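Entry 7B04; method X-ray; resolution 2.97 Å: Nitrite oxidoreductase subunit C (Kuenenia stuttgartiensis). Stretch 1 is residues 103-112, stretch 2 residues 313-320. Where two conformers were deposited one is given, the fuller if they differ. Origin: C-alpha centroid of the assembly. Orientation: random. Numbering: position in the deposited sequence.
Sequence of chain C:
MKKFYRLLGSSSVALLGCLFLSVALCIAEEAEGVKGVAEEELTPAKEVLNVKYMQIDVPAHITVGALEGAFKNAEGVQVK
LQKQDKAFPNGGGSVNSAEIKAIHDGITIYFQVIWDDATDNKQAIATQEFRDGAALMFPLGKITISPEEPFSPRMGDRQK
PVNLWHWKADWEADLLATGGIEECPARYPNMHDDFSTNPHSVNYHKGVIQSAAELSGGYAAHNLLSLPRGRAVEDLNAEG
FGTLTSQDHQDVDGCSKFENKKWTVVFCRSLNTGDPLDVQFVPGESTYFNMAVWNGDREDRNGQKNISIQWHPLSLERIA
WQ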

# COMPACT_ATOMS: atom_id res chain seq x y z
N ILE C 103 -40.74 -12.52 48.19
CA ILE C 103 -42.15 -12.87 48.28
C ILE C 103 -42.38 -14.06 47.36
O ILE C 103 -41.61 -14.29 46.42
N HIS C 104 -43.43 -14.83 47.62
CA HIS C 104 -43.73 -15.94 46.73
C HIS C 104 -45.22 -16.22 46.66
O HIS C 104 -45.99 -15.88 47.56
N ASP C 105 -45.61 -16.85 45.55
CA ASP C 105 -46.99 -17.17 45.21
C ASP C 105 -47.44 -18.53 45.69
O ASP C 105 -48.64 -18.75 45.88
N GLY C 106 -46.50 -19.42 45.93
CA GLY C 106 -46.79 -20.83 45.98
C GLY C 106 -46.50 -21.46 44.64
O GLY C 106 -46.45 -22.69 44.52
N ILE C 107 -46.32 -20.61 43.62
CA ILE C 107 -45.93 -21.00 42.28
C ILE C 107 -44.62 -20.35 41.86
O ILE C 107 -43.73 -21.01 41.32
N THR C 108 -44.48 -19.04 42.10
CA THR C 108 -43.34 -18.24 41.67
C THR C 108 -42.71 -17.54 42.86
O THR C 108 -43.41 -17.10 43.77
N ILE C 109 -41.38 -17.43 42.85
CA ILE C 109 -40.64 -16.71 43.89
C ILE C 109 -40.01 -15.46 43.27
O ILE C 109 -39.49 -15.50 42.15
N TYR C 110 -40.07 -14.34 44.01
CA TYR C 110 -39.53 -13.07 43.55
C TYR C 110 -38.60 -12.51 44.62
O TYR C 110 -38.99 -12.42 45.79
N PHE C 111 -37.41 -12.10 44.21
CA PHE C 111 -36.44 -11.43 45.08
C PHE C 111 -36.21 -10.03 44.56
O PHE C 111 -36.00 -9.85 43.36
N GLN C 112 -36.22 -9.05 45.46
CA GLN C 112 -35.95 -7.66 45.10
C GLN C 112 -34.68 -7.20 45.81
O GLN C 112 -34.58 -7.31 47.04
N PRO C 313 -29.19 -16.78 55.92
CA PRO C 313 -30.31 -17.73 56.02
C PRO C 313 -31.53 -17.22 55.27
O PRO C 313 -31.78 -16.02 55.17
N LEU C 314 -32.29 -18.17 54.73
CA LEU C 314 -33.50 -17.87 53.98
C LEU C 314 -34.59 -18.83 54.41
O LEU C 314 -34.35 -20.04 54.49
N SER C 315 -35.78 -18.30 54.69
CA SER C 315 -36.92 -19.12 55.07
C SER C 315 -38.12 -18.78 54.20
O SER C 315 -38.38 -17.61 53.92
N LEU C 316 -38.84 -19.81 53.77
CA LEU C 316 -40.07 -19.65 52.99
C LEU C 316 -41.27 -19.94 53.88
O LEU C 316 -41.31 -20.97 54.56
N GLU C 317 -42.24 -19.03 53.87
CA GLU C 317 -43.47 -19.24 54.61
C GLU C 317 -44.34 -20.30 53.93
O GLU C 317 -44.23 -20.56 52.73
N ARG C 318 -45.23 -20.90 54.72
CA ARG C 318 -46.18 -21.85 54.17
C ARG C 318 -47.30 -21.11 53.43
O ARG C 318 -47.50 -19.91 53.61
N ILE C 319 -48.02 -21.85 52.60
CA ILE C 319 -49.09 -21.27 51.80
C ILE C 319 -50.36 -21.22 52.64
O ILE C 319 -50.74 -22.21 53.28
N ALA C 320 -51.02 -20.06 52.65
CA ALA C 320 -52.30 -19.88 53.34
C ALA C 320 -53.38 -20.58 52.53
O ALA C 320 -54.14 -19.96 51.78

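The contact is small, about 313 Å² summed over both sides, and it joins segments more than 200 residues apart in sequence. Stretch 1 is a hairpin: Ile103 and Tyr110 pair through their backbones, Ile103 N to Tyr110 O at 3.0 Å and Tyr110 N to Ile103 O at 2.9 Å. The two stretches share no backbone-to-backbone hydrogen bond, so side chains carry the contact.

His104 is its polar anchor. Its CB points toward stretch 2, and chi1 in p (78°) with chi2 at 79° carries the ring to the backbone of Glu317, where NE2 donates to Glu317 O at 3.0 Å with an angle of 150°. The other ring nitrogen is occupied too: Gly106 N makes a weak hydrogen bond to His104 ND1 at 3.0 Å. With ND1 accepting and NE2 donating, the imidazole links the turn to the partner backbone. Glu317 contributes its carbonyl; the end of its side chain leads away, and its carboxylate is satisfied elsewhere in the structure.

Ile319 (m, t) starts sideways, but its extended chi2 brings the tip inward, placing CD1 3.6 Å from Gly106 CA. CG1 of the same residue lies 4.2 Å from His104 CE1, at the ring edge. Glycine suits this site twice over: an ideal CB at 106 would sit 2.9 Å from Ile319 CD1, and the positive phi would jam it against the preceding carbonyl.

Farther along, buried apolar groups meet. Ile109 (t, t) and Leu316 (m, p) both point inward, and Ile109 CD1 reaches Leu316 CD2 at 4.2 Å; that same CD2 lies 4.3 Å from His104 CD2. Phe111 leaves its backbone sideways, yet chi1 in m swings the ring inward until CZ is 4.2 Å from CD1 of Leu314 (t, p). Long side chains thus bridge well-separated backbones, with the Phe111 and Leu314 CA atoms 11.4 Å apart.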

# COMPACT_ATOMS: atom_id res chain seq x y z
CB ILE C 103 -43.07 -11.70 47.89
CG1 ILE C 103 -42.73 -11.22 46.48
CG2 ILE C 103 -42.94 -10.55 48.88
CD1 ILE C 103 -43.55 -10.05 46.01
CB HIS C 104 -42.94 -17.21 47.11
CG HIS C 104 -43.49 -17.97 48.28
ND1 HIS C 104 -44.58 -18.81 48.17
CD2 HIS C 104 -43.07 -18.05 49.56
CE1 HIS C 104 -44.82 -19.36 49.35
NE2 HIS C 104 -43.92 -18.92 50.21
CB ASP C 105 -47.11 -17.26 43.67
CG ASP C 105 -47.80 -16.08 43.04
OD1 ASP C 105 -48.76 -15.54 43.63
OD2 ASP C 105 -47.40 -15.73 41.91
CB ILE C 107 -47.05 -20.66 41.27
CG1 ILE C 107 -48.34 -21.41 41.63
CG2 ILE C 107 -46.61 -20.98 39.85
CD1 ILE C 107 -49.58 -20.85 40.98
CB THR C 108 -43.75 -17.20 40.62
OG1 THR C 108 -44.61 -17.81 39.65
CG2 THR C 108 -42.53 -16.64 39.91
CB ILE C 109 -39.58 -17.61 44.55
CG1 ILE C 109 -38.99 -16.95 45.80
CG2 ILE C 109 -38.48 -18.02 43.58
CD1 ILE C 109 -38.27 -17.92 46.72
CB TYR C 110 -40.63 -12.03 43.28
CG TYR C 110 -41.72 -12.42 42.30
CD1 TYR C 110 -41.65 -12.07 40.95
CD2 TYR C 110 -42.84 -13.10 42.73
CE1 TYR C 110 -42.67 -12.41 40.06
CE2 TYR C 110 -43.85 -13.45 41.86
CZ TYR C 110 -43.77 -13.11 40.53
OH TYR C 110 -44.78 -13.46 39.67
CB PHE C 111 -35.07 -12.14 45.08
CG PHE C 111 -35.03 -13.42 45.85
CD1 PHE C 111 -35.64 -14.55 45.36
CD2 PHE C 111 -34.33 -13.51 47.05
CE1 PHE C 111 -35.57 -15.75 46.05
CE2 PHE C 111 -34.26 -14.71 47.75
CZ PHE C 111 -34.89 -15.83 47.24
CB GLN C 112 -37.14 -6.77 45.51
CG GLN C 112 -37.08 -5.35 45.01
CD GLN C 112 -37.92 -4.42 45.85
OE1 GLN C 112 -37.67 -4.25 47.04
NE2 GLN C 112 -38.95 -3.85 45.25
CB PRO C 313 -30.58 -17.81 57.52
CG PRO C 313 -29.34 -17.31 58.17
CD PRO C 313 -28.80 -16.26 57.24
CB LEU C 314 -33.24 -18.00 52.47
CG LEU C 314 -34.49 -18.14 51.60
CD1 LEU C 314 -35.07 -16.77 51.38
CD2 LEU C 314 -34.16 -18.79 50.26
CB SER C 315 -37.29 -18.93 56.55
OG SER C 315 -38.44 -19.67 56.89
CB LEU C 316 -40.07 -20.58 51.77
CG LEU C 316 -39.36 -20.06 50.52
CD1 LEU C 316 -37.85 -20.15 50.66
CD2 LEU C 316 -39.84 -20.81 49.29
CB GLU C 317 -44.26 -17.93 54.72
CG GLU C 317 -44.13 -17.21 56.05
CD GLU C 317 -44.39 -15.72 55.94
OE1 GLU C 317 -45.46 -15.34 55.42
OE2 GLU C 317 -43.52 -14.93 56.37
CB ARG C 318 -46.77 -22.73 55.28
CG ARG C 318 -45.80 -23.76 55.83
CD ARG C 318 -45.96 -23.91 57.33
NE ARG C 318 -45.04 -24.90 57.89
CZ ARG C 318 -43.81 -24.62 58.31
NH1 ARG C 318 -43.05 -25.59 58.81
NH2 ARG C 318 -43.35 -23.38 58.25
CB ILE C 319 -49.32 -22.08 50.51
CG1 ILE C 319 -48.07 -22.05 49.63
CG2 ILE C 319 -50.53 -21.55 49.75
CD1 ILE C 319 -48.12 -23.04 48.49
CB ALA C 320 -52.60 -18.40 53.55